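Local structure of kallikrein-10 (Homo sapiens, 5LPE) at residues S14-V19 and R110-Q115; L96-L101 and M224-K229. The protein is a secreted serine peptidase of the kallikrein subfamily, zymogen-like and inhibited by zinc, with a tumour-suppressor role in breast and prostate cancer. All coordinates share one frame; numbering follows the deposited sequence.

How the contacts relate
Both contacts bring a distant piece of chain against the first of the two antiparallel beta barrels of the trypsin fold. In contact 1 the partner is irregular: residues 110-115, from the linker between the barrels, run past the turn that leads into strand 18-23. Contact 2 sets the C-terminal helix 224-230 against strand 97-101 of the same barrel. Their centres lie about 17 Å apart and they do not touch. Contact 1 is partly buried, with an arginine at its outer side, and mixes backbone polarity with a tryptophan face. Contact 2 has a larger share of buried residues, though its tryptophan stays partly exposed; it is purely apolar and begins next to Asp-95, a probable charge-relay residue.

Contact 1 of 2, residues S14-V19 and R110-Q115; sequences SQPWQV and RVRALQ
Pro-16 and Trp-17 occupy the two central positions of a type I beta turn, Gln-15 to Gln-18, that feeds the first strand of the trypsin-like double barrel, and residues 110-115 of the linker between the barrels pass along it. Trp-17 and Pro-16 share the contact about equally. In Trp-17, CG is wedged between N and C of its own backbone (chi1 47°), which folds the indole back over its own turn: Gln-15 CA and Pro-16 CD lie against one face. Leu-114 comes over the opposite face. Its CG makes a CH-pi contact with the five-membered ring, 3.4 Å from the centroid of the Trp-17 pyrrole portion, while CD1 of Leu-114 reaches toward CD1 and NE1 of Trp-17 and CD2 of Leu-114 toward the CD2-CE3 side. The indole is thus clamped between its own turn and the linker, and Val-192 of the second barrel touches both Trp-17 and Leu-114.

Arg-112 works further out. CG stands anti to the carbonyl carbon, and the chain then bends at chi2 and chi3, so that the guanidinium packs with one face on the aliphatic ring of Pro-16; NE of Arg-112 is 3.7 Å from CG of Pro-16. The group runs alongside Trp-17, its plane turned 79° from the indole, and NH2 meets the indole edge near CZ3.

Much of the backbone contact runs through the Pro-16 carbonyl. Val-111 CA approaches that oxygen in a CA-H...O contact, and Arg-112 N gives it a weak, bent hydrogen bond (147° at the hydrogen). Trp-17 CA in turn faces the carbonyl O of Arg-112. Pro-16 CB rests 3.5 Å from the carbonyl O of Arg-110.

Contact 2 of 2, residues L96-L101 and M224-K229; sequences LMLLKL and MSWINK
Every touch between residues 96-101 and 224-229 is apolar; no hydrogen bond crosses. The CH-pi contact comes first. The side chains of Leu-98 and Trp-226 meet end on, and CD1 of Leu-98 lies over the face of the six-membered ring of Trp-226, 3.9 Å from its centroid and nearest to CZ3 and CH2. Both first torsions serve this: Leu-98 CG is anti to its carbonyl carbon, beside the backbone N, and Trp-226 CG is anti to its backbone N (chi1 174°), extending the indole off the helix toward the strand.

The helix is the C-terminal one of the trypsin fold, following the last strand of the second barrel and packed back on the first; the axis of residues 224-229 runs 15° from that of strand 97-101, 10.0 Å away at closest approach. His-76 meets Trp-226 edge-to-face, and Pro-77 touches it too.

The remaining contacts are plain apolar ones. Leu-96 and the indole run antiparallel past one another, CB of Leu-96 4.0 Å from CZ3 of Trp-226, while CA of Met-97 lies near the ring plane at the CH2 edge. An alanine in place of Trp-226 would probably loosen the helix on the barrel, since the surface under Leu-98 CD1 and beside Leu-96 would be lost. Leu-98 CD1 also approaches Ile-227, 4.0 Å from CA and 4.3 Å from CG2 of that residue.

Contact 1 of 2, residues S14-V19 and R110-Q115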
# COMPACT_ATOMS: atom_id res chain seq x y z
N SER A 14 -9.10 -11.29 7.84
CA SER A 14 -9.06 -9.91 7.39
C SER A 14 -7.88 -9.72 6.45
O SER A 14 -7.01 -10.59 6.32
CB SER A 14 -8.97 -8.96 8.58
OG SER A 14 -7.90 -9.32 9.44
N GLN A 15 -7.90 -8.62 5.72
CA GLN A 15 -6.90 -8.32 4.70
C GLN A 15 -6.75 -9.41 3.64
O GLN A 15 -5.63 -9.86 3.37
CB GLN A 15 -5.56 -8.02 5.35
CG GLN A 15 -5.54 -6.68 6.09
CD GLN A 15 -6.03 -6.80 7.51
OE1 GLN A 15 -5.50 -7.58 8.28
NE2 GLN A 15 -7.05 -6.05 7.86
N PRO A 16 -7.84 -9.83 2.99
CA PRO A 16 -7.71 -10.77 1.86
C PRO A 16 -7.04 -10.18 0.65
O PRO A 16 -6.65 -10.92 -0.26
CB PRO A 16 -9.17 -11.14 1.55
CG PRO A 16 -9.93 -9.92 1.94
CD PRO A 16 -9.24 -9.39 3.17
N TRP A 17 -6.93 -8.86 0.58
CA TRP A 17 -6.28 -8.13 -0.51
C TRP A 17 -4.78 -7.94 -0.29
O TRP A 17 -4.11 -7.40 -1.17
CB TRP A 17 -6.93 -6.76 -0.64
CG TRP A 17 -7.07 -6.11 0.73
CD1 TRP A 17 -6.08 -5.51 1.44
CD2 TRP A 17 -8.24 -6.05 1.54
NE1 TRP A 17 -6.57 -5.06 2.64
CE2 TRP A 17 -7.90 -5.38 2.73
CE3 TRP A 17 -9.56 -6.48 1.38
CZ2 TRP A 17 -8.81 -5.13 3.74
CZ3 TRP A 17 -10.46 -6.24 2.38
CH2 TRP A 17 -10.09 -5.57 3.54
N GLN A 18 -4.25 -8.32 0.87
CA GLN A 18 -2.83 -8.18 1.14
C GLN A 18 -2.00 -9.02 0.18
O GLN A 18 -2.31 -10.19 -0.06
CB GLN A 18 -2.52 -8.60 2.59
CG GLN A 18 -1.23 -8.04 3.14
CD GLN A 18 -1.29 -6.54 3.39
OE1 GLN A 18 -2.33 -5.91 3.17
NE2 GLN A 18 -0.18 -5.97 3.87
N VAL A 19 -0.94 -8.42 -0.37
CA VAL A 19 -0.09 -9.05 -1.38
C VAL A 19 1.37 -8.81 -1.01
O VAL A 19 1.76 -7.67 -0.73
CB VAL A 19 -0.37 -8.50 -2.80
CG1 VAL A 19 0.62 -9.11 -3.79
CG2 VAL A 19 -1.81 -8.78 -3.23
N ARG A 110 -10.98 -16.09 1.17
CA ARG A 110 -9.56 -15.97 1.42
C ARG A 110 -8.76 -14.90 0.68
O ARG A 110 -7.83 -14.36 1.20
CB ARG A 110 -9.00 -17.31 1.06
CG ARG A 110 -9.17 -17.56 -0.40
CD ARG A 110 -8.89 -19.00 -0.61
NE ARG A 110 -9.92 -19.75 0.07
CZ ARG A 110 -9.82 -21.02 0.42
NH1 ARG A 110 -10.84 -21.63 1.01
NH2 ARG A 110 -8.70 -21.67 0.19
N VAL A 111 -9.11 -14.66 -0.57
CA VAL A 111 -8.47 -13.67 -1.39
C VAL A 111 -9.50 -12.87 -2.15
O VAL A 111 -10.17 -13.41 -2.93
CB VAL A 111 -7.59 -14.38 -2.42
CG1 VAL A 111 -6.98 -13.43 -3.40
CG2 VAL A 111 -6.49 -15.13 -1.75
N ARG A 112 -9.60 -11.59 -1.95
CA ARG A 112 -10.51 -10.72 -2.68
C ARG A 112 -9.80 -9.42 -3.03
O ARG A 112 -8.87 -8.99 -2.35
CB ARG A 112 -11.77 -10.34 -1.88
CG ARG A 112 -12.70 -11.45 -1.47
CD ARG A 112 -13.04 -11.40 0.02
NE ARG A 112 -13.36 -10.05 0.50
CZ ARG A 112 -13.69 -9.76 1.76
NH1 ARG A 112 -13.75 -10.72 2.68
NH2 ARG A 112 -13.96 -8.51 2.10
N ALA A 113 -10.30 -8.76 -4.06
CA ALA A 113 -9.83 -7.40 -4.27
C ALA A 113 -10.33 -6.48 -3.15
O ALA A 113 -11.31 -6.76 -2.45
CB ALA A 113 -10.27 -6.88 -5.64
N LEU A 114 -9.61 -5.36 -2.97
CA LEU A 114 -9.97 -4.26 -2.08
C LEU A 114 -10.69 -3.18 -2.89
O LEU A 114 -10.16 -2.68 -3.89
CB LEU A 114 -8.73 -3.68 -1.39
CG LEU A 114 -8.71 -3.14 0.04
CD1 LEU A 114 -7.57 -2.14 0.16
CD2 LEU A 114 -10.04 -2.60 0.57
N GLN A 115 -11.92 -2.84 -2.47
CA GLN A 115 -12.66 -1.77 -3.11
C GLN A 115 -11.79 -0.52 -3.19
O GLN A 115 -11.19 -0.11 -2.20
CB GLN A 115 -13.94 -1.51 -2.33
CG GLN A 115 -14.90 -0.50 -2.96
CD GLN A 115 -16.07 -0.21 -2.07
OE1 GLN A 115 -17.19 -0.01 -2.54
NE2 GLN A 115 -15.83 -0.16 -0.76

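Contact 2 of 2, residues L96-L101 and M224-K229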
# COMPACT_ATOMS: atom_id res chain seq x y z
N LEU A 96 3.48 5.05 -7.94
CA LEU A 96 2.38 4.13 -8.08
C LEU A 96 2.74 3.23 -9.24
O LEU A 96 3.27 3.70 -10.25
CB LEU A 96 1.07 4.85 -8.39
CG LEU A 96 -0.03 4.74 -7.34
CD1 LEU A 96 0.54 5.11 -6.00
CD2 LEU A 96 -1.18 5.64 -7.74
N MET A 97 2.49 1.94 -9.10
CA MET A 97 2.80 1.01 -10.17
C MET A 97 1.71 -0.05 -10.15
O MET A 97 1.33 -0.53 -9.07
CB MET A 97 4.20 0.41 -9.96
CG MET A 97 4.64 -0.56 -11.00
SD MET A 97 6.28 -1.26 -10.67
CE MET A 97 6.11 -1.90 -9.02
N LEU A 98 1.19 -0.38 -11.32
CA LEU A 98 0.19 -1.42 -11.44
C LEU A 98 0.88 -2.67 -11.97
O LEU A 98 1.55 -2.63 -13.02
CB LEU A 98 -0.98 -0.98 -12.32
CG LEU A 98 -1.94 -0.12 -11.48
CD1 LEU A 98 -2.85 0.75 -12.30
CD2 LEU A 98 -2.76 -1.02 -10.54
N LEU A 99 0.77 -3.76 -11.22
CA LEU A 99 1.33 -5.05 -11.59
C LEU A 99 0.21 -5.93 -12.13
O LEU A 99 -0.80 -6.14 -11.45
CB LEU A 99 2.00 -5.71 -10.39
CG LEU A 99 3.30 -5.03 -9.96
CD1 LEU A 99 4.21 -6.01 -9.27
CD2 LEU A 99 4.02 -4.41 -11.14
N LYS A 100 0.39 -6.45 -13.33
CA LYS A 100 -0.58 -7.39 -13.87
C LYS A 100 -0.18 -8.82 -13.53
O LYS A 100 0.97 -9.21 -13.75
CB LYS A 100 -0.74 -7.22 -15.38
CG LYS A 100 -1.98 -7.93 -15.89
CD LYS A 100 -1.76 -8.51 -17.26
CE LYS A 100 -3.05 -8.52 -18.05
NZ LYS A 100 -4.15 -9.04 -17.22
N LEU A 101 -1.11 -9.60 -13.00
CA LEU A 101 -0.84 -11.00 -12.70
C LEU A 101 -0.94 -11.86 -13.96
O LEU A 101 -1.82 -11.68 -14.80
CB LEU A 101 -1.79 -11.52 -11.62
CG LEU A 101 -1.82 -10.79 -10.28
CD1 LEU A 101 -2.60 -11.56 -9.22
CD2 LEU A 101 -0.40 -10.48 -9.81
N MET A 224 -7.69 7.73 -9.54
CA MET A 224 -8.68 6.77 -10.03
C MET A 224 -8.79 6.78 -11.56
O MET A 224 -9.01 5.73 -12.17
CB MET A 224 -10.04 7.05 -9.40
CG MET A 224 -10.06 6.70 -7.93
SD MET A 224 -9.29 5.11 -7.75
CE MET A 224 -10.56 4.06 -8.48
N SER A 225 -8.64 7.95 -12.19
CA SER A 225 -8.70 8.01 -13.65
C SER A 225 -7.69 7.06 -14.27
O SER A 225 -8.02 6.25 -15.14
CB SER A 225 -8.46 9.43 -14.14
OG SER A 225 -9.56 10.27 -13.81
N TRP A 226 -6.43 7.16 -13.83
CA TRP A 226 -5.37 6.31 -14.37
C TRP A 226 -5.57 4.85 -13.97
O TRP A 226 -5.47 3.96 -14.82
CB TRP A 226 -4.00 6.82 -13.90
CG TRP A 226 -2.86 5.94 -14.27
CD1 TRP A 226 -2.30 5.80 -15.50
CD2 TRP A 226 -2.10 5.10 -13.39
NE1 TRP A 226 -1.25 4.91 -15.45
CE2 TRP A 226 -1.11 4.47 -14.16
CE3 TRP A 226 -2.18 4.81 -12.03
CZ2 TRP A 226 -0.21 3.56 -13.62
CZ3 TRP A 226 -1.27 3.91 -11.49
CH2 TRP A 226 -0.30 3.30 -12.29
N ILE A 227 -5.89 4.58 -12.70
CA ILE A 227 -5.96 3.19 -12.22
C ILE A 227 -7.03 2.41 -12.96
O ILE A 227 -6.82 1.26 -13.35
CB ILE A 227 -6.19 3.15 -10.70
CG1 ILE A 227 -5.00 3.71 -9.96
CG2 ILE A 227 -6.45 1.71 -10.23
CD1 ILE A 227 -5.10 3.53 -8.47
N ASN A 228 -8.19 3.02 -13.17
CA ASN A 228 -9.24 2.33 -13.90
C ASN A 228 -8.87 2.15 -15.36
O ASN A 228 -9.35 1.20 -16.00
CB ASN A 228 -10.55 3.10 -13.75
CG ASN A 228 -11.24 2.79 -12.44
OD1 ASN A 228 -11.26 1.63 -12.01
ND2 ASN A 228 -11.81 3.81 -11.80
N LYS A 229 -8.01 3.02 -15.89
CA LYS A 229 -7.70 2.96 -17.30
C LYS A 229 -6.69 1.85 -17.62
O LYS A 229 -6.85 1.16 -18.63
CB LYS A 229 -7.19 4.32 -17.79
CG LYS A 229 -6.91 4.35 -19.28
CD LYS A 229 -6.91 5.77 -19.82
CE LYS A 229 -5.52 6.42 -19.76
NZ LYS A 229 -5.64 7.91 -19.92